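Local structure of NADPH-ferredoxin reductase FprA (Mycobacterium tuberculosis, 1LQT) at residues A174-L183 with H437-A445. The protein binds FAD and transfers electrons between NADPH and ferredoxin, and may supply electrons to P450 systems. Residues are numbered along the deposited sequence; the frame is centred on the assembly and turned at random.
Sequences ARTDIADHAL and HGRPRVKLA
R439 reaches across to the turn and the first residue of helix 180-186, where it joins D180 in a salt bridge. R439 NH1 meets the syn lone pair of D180 OD1 at 2.7 Å; R439 NH2 reaches D180 OD1 from the anti side, tilted out of the carboxylate plane, at 3.0 Å, so one oxygen takes both donors. NE of R439 points at T176 O, 2.8 Å away and almost straight (164°). A bend in the side chain (chi3 72°) turns the guanidinium edge to these acceptors, while L183 CD2 and V442 CG2 lie over its opposite faces. Arginine suits this place, since its flat, multiply donating end can serve carboxylate and backbone together; aspartate offers a short charged acceptor at the helix start.

At the outer end R175 NH1 donates to H437 O (2.9 Å) from above the carbonyl plane, and a water joins A174 O to the same oxygen. G438, whose positive phi favours glycine, closes the Schellman motif ending helix 420-434.

The D177 carboxylate reaches the bases through water rather than by direct salt bridges. D177 CB packs on R441 CG (3.6 Å), and separate waters link OD2 to R441 NE and K443 NZ. D427 and E430 also hold R441, as R50 O and N133 O hold K443.

The contact thus fastens the loop between helices 420-434 and 447-454 to the turn and start of helix 180-186 by one buried arginine and bridging waters round the buried D177, with D180 probably balancing R439's charge.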
loop_
_atom_site.group_PDB
_atom_site.type_symbol
_atom_site.label_atom_id
_atom_site.label_comp_id
_atom_site.label_asym_id
_atom_site.label_seq_id
_atom_site.Cartn_x
_atom_site.Cartn_y
_atom_site.Cartn_z
ATOM N N ALA A 174 14.088 9.679 13.551
ATOM C CA ALA A 174 15.431 9.113 13.497
ATOM C C ALA A 174 15.556 7.794 14.230
ATOM O O ALA A 174 16.548 7.101 14.055
ATOM C CB ALA A 174 16.471 10.141 14.008
ATOM N N ARG A 175 14.578 7.430 15.054
ATOM C CA ARG A 175 14.576 6.168 15.784
ATOM C C ARG A 175 13.688 5.121 15.105
ATOM O O ARG A 175 13.437 4.068 15.675
ATOM C CB ARG A 175 14.154 6.372 17.242
ATOM C CG ARG A 175 15.029 7.361 17.989
ATOM C CD ARG A 175 16.488 7.000 18.005
ATOM N NE ARG A 175 17.249 7.985 18.776
ATOM C CZ ARG A 175 18.496 7.825 19.176
ATOM N NH1 ARG A 175 19.177 6.737 18.880
ATOM N NH2 ARG A 175 19.066 8.776 19.893
ATOM N N THR A 176 13.244 5.399 13.888
ATOM C CA THR A 176 12.402 4.481 13.131
ATOM C C THR A 176 13.204 3.915 11.963
ATOM O O THR A 176 14.325 4.351 11.690
ATOM C CB THR A 176 11.134 5.169 12.550
ATOM O OG1 THR A 176 11.503 6.021 11.448
ATOM C CG2 THR A 176 10.370 5.959 13.599
ATOM N N ASP A 177 12.585 3.011 11.221
ATOM C CA ASP A 177 13.188 2.449 10.026
ATOM C C ASP A 177 12.914 3.253 8.777
ATOM O O ASP A 177 13.095 2.752 7.671
ATOM C CB ASP A 177 12.787 0.976 9.852
ATOM C CG ASP A 177 11.366 0.766 9.490
ATOM O OD1 ASP A 177 10.607 1.743 9.289
ATOM O OD2 ASP A 177 10.971 -0.431 9.350
ATOM N N ILE A 178 12.564 4.520 8.925
ATOM C CA ILE A 178 12.424 5.421 7.787
ATOM C C ILE A 178 13.702 5.411 6.956
ATOM O O ILE A 178 14.816 5.269 7.480
ATOM C CB ILE A 178 12.093 6.855 8.290
ATOM C CG1 ILE A 178 11.597 7.746 7.153
ATOM C CG2 ILE A 178 13.290 7.458 9.036
ATOM C CD1 ILE A 178 11.010 9.057 7.650
ATOM N N ALA A 179 13.560 5.620 5.655
ATOM C CA ALA A 179 14.706 5.717 4.781
ATOM C C ALA A 179 15.645 6.836 5.232
ATOM O O ALA A 179 15.211 7.964 5.505
ATOM C CB ALA A 179 14.248 6.022 3.382
ATOM N N ASP A 180 16.942 6.569 5.191
ATOM C CA ASP A 180 17.912 7.591 5.543
ATOM C C ASP A 180 17.792 8.811 4.636
ATOM O O ASP A 180 17.949 9.943 5.117
ATOM C CB ASP A 180 19.329 7.052 5.486
ATOM C CG ASP A 180 19.752 6.330 6.729
ATOM O OD1 ASP A 180 19.076 6.423 7.769
ATOM O OD2 ASP A 180 20.851 5.724 6.718
ATOM N N HIS A 181 17.496 8.643 3.348
ATOM C CA HIS A 181 17.405 9.793 2.480
ATOM C C HIS A 181 16.233 10.705 2.849
ATOM O O HIS A 181 16.283 11.924 2.677
ATOM C CB HIS A 181 17.393 9.335 1.000
ATOM C CG HIS A 181 16.328 8.329 0.617
ATOM N ND1 HIS A 181 16.603 7.147 -0.060
ATOM C CD2 HIS A 181 14.977 8.385 0.719
ATOM C CE1 HIS A 181 15.468 6.512 -0.330
ATOM N NE2 HIS A 181 14.469 7.241 0.131
ATOM N N ALA A 182 15.159 10.107 3.358
ATOM C CA ALA A 182 14.004 10.877 3.786
ATOM C C ALA A 182 14.322 11.586 5.099
ATOM O O ALA A 182 13.989 12.751 5.258
ATOM C CB ALA A 182 12.794 9.993 3.928
ATOM N N LEU A 183 14.941 10.873 6.024
ATOM C CA LEU A 183 15.304 11.479 7.290
ATOM C C LEU A 183 16.171 12.707 7.000
ATOM O O LEU A 183 15.983 13.775 7.603
ATOM C CB LEU A 183 15.980 10.420 8.188
ATOM C CG LEU A 183 16.406 10.834 9.579
ATOM C CD1 LEU A 183 15.213 11.258 10.394
ATOM C CD2 LEU A 183 17.085 9.630 10.186
ATOM N N HIS A 437 21.662 2.098 16.624
ATOM C CA HIS A 437 21.195 3.463 16.547
ATOM C C HIS A 437 19.776 3.646 17.038
ATOM O O HIS A 437 19.153 4.684 16.845
ATOM C CB HIS A 437 21.332 3.955 15.104
ATOM C CG HIS A 437 22.736 3.868 14.617
ATOM N ND1 HIS A 437 23.774 4.534 15.231
ATOM C CD2 HIS A 437 23.293 3.134 13.630
ATOM C CE1 HIS A 437 24.902 4.254 14.609
ATOM N NE2 HIS A 437 24.639 3.412 13.630
ATOM N N GLY A 438 19.263 2.622 17.706
ATOM C CA GLY A 438 17.929 2.670 18.258
ATOM C C GLY A 438 16.808 2.453 17.276
ATOM O O GLY A 438 15.679 2.729 17.607
ATOM N N ARG A 439 17.122 1.954 16.091
ATOM C CA ARG A 439 16.161 1.776 15.019
ATOM C C ARG A 439 15.916 0.300 14.771
ATOM O O ARG A 439 16.836 -0.502 14.955
ATOM C CB ARG A 439 16.698 2.415 13.736
ATOM C CG ARG A 439 17.093 3.876 13.911
ATOM C CD ARG A 439 17.909 4.441 12.795
ATOM N NE ARG A 439 17.128 4.650 11.585
ATOM C CZ ARG A 439 17.612 5.185 10.468
ATOM N NH1 ARG A 439 18.884 5.537 10.352
ATOM N NH2 ARG A 439 16.837 5.328 9.405
ATOM N N PRO A 440 14.733 -0.097 14.302
ATOM C CA PRO A 440 14.532 -1.520 14.022
ATOM C C PRO A 440 15.449 -2.039 12.913
ATOM O O PRO A 440 15.878 -3.181 12.951
ATOM C CB PRO A 440 13.043 -1.599 13.632
ATOM C CG PRO A 440 12.433 -0.402 14.282
ATOM C CD PRO A 440 13.458 0.653 14.240
ATOM N N ARG A 441 15.687 -1.181 11.936
ATOM C CA ARG A 441 16.562 -1.517 10.833
ATOM C C ARG A 441 16.902 -0.231 10.093
ATOM O O ARG A 441 16.228 0.789 10.264
ATOM C CB ARG A 441 15.927 -2.518 9.863
ATOM C CG ARG A 441 14.760 -1.970 9.092
ATOM C CD ARG A 441 14.139 -2.975 8.118
ATOM N NE ARG A 441 13.620 -4.157 8.796
ATOM C CZ ARG A 441 13.988 -5.441 8.590
ATOM N NH1 ARG A 441 14.892 -5.813 7.675
ATOM N NH2 ARG A 441 13.422 -6.382 9.320
ATOM N N VAL A 442 17.940 -0.310 9.263
ATOM C CA VAL A 442 18.204 0.715 8.246
ATOM C C VAL A 442 18.141 -0.018 6.945
ATOM O O VAL A 442 18.903 -0.941 6.711
ATOM C CB VAL A 442 19.558 1.436 8.424
ATOM C CG1 VAL A 442 19.737 2.458 7.344
ATOM C CG2 VAL A 442 19.677 2.045 9.786
ATOM N N LYS A 443 17.201 0.368 6.101
ATOM C CA LYS A 443 16.955 -0.325 4.864
ATOM C C LYS A 443 17.933 0.026 3.776
ATOM O O LYS A 443 18.363 1.155 3.628
ATOM C CB LYS A 443 15.544 -0.025 4.376
ATOM C CG LYS A 443 14.457 -0.616 5.229
ATOM C CD LYS A 443 13.095 -0.206 4.721
ATOM C CE LYS A 443 12.000 -0.793 5.544
ATOM N NZ LYS A 443 10.650 -0.250 5.101
ATOM N N LEU A 444 18.236 -0.993 2.970
ATOM C CA LEU A 444 18.974 -0.827 1.731
ATOM C C LEU A 444 17.936 -0.324 0.705
ATOM O O LEU A 444 16.942 -0.996 0.420
ATOM C CB LEU A 444 19.573 -2.169 1.334
ATOM C CG LEU A 444 20.640 -2.680 2.304
ATOM C CD1 LEU A 444 20.863 -4.147 2.100
ATOM C CD2 LEU A 444 21.941 -1.918 2.111
ATOM N N ALA A 445 18.172 0.868 0.169
ATOM C CA ALA A 445 17.135 1.634 -0.513
ATOM C C ALA A 445 17.166 1.574 -2.032
ATOM O O ALA A 445 16.329 2.176 -2.684
ATOM C CB ALA A 445 17.184 3.088 -0.060
HETATM O O HOH W 1 19.085 7.184 15.228
HETATM O O HOH W 2 9.518 -1.624 7.349
HETATM O O HOH W 3 11.121 2.341 5.827
HETATM O O HOH W 4 15.610 2.644 6.593
HETATM O O HOH W 5 11.525 -2.980 10.183
HETATM O O HOH W 6 17.841 3.961 4.235
#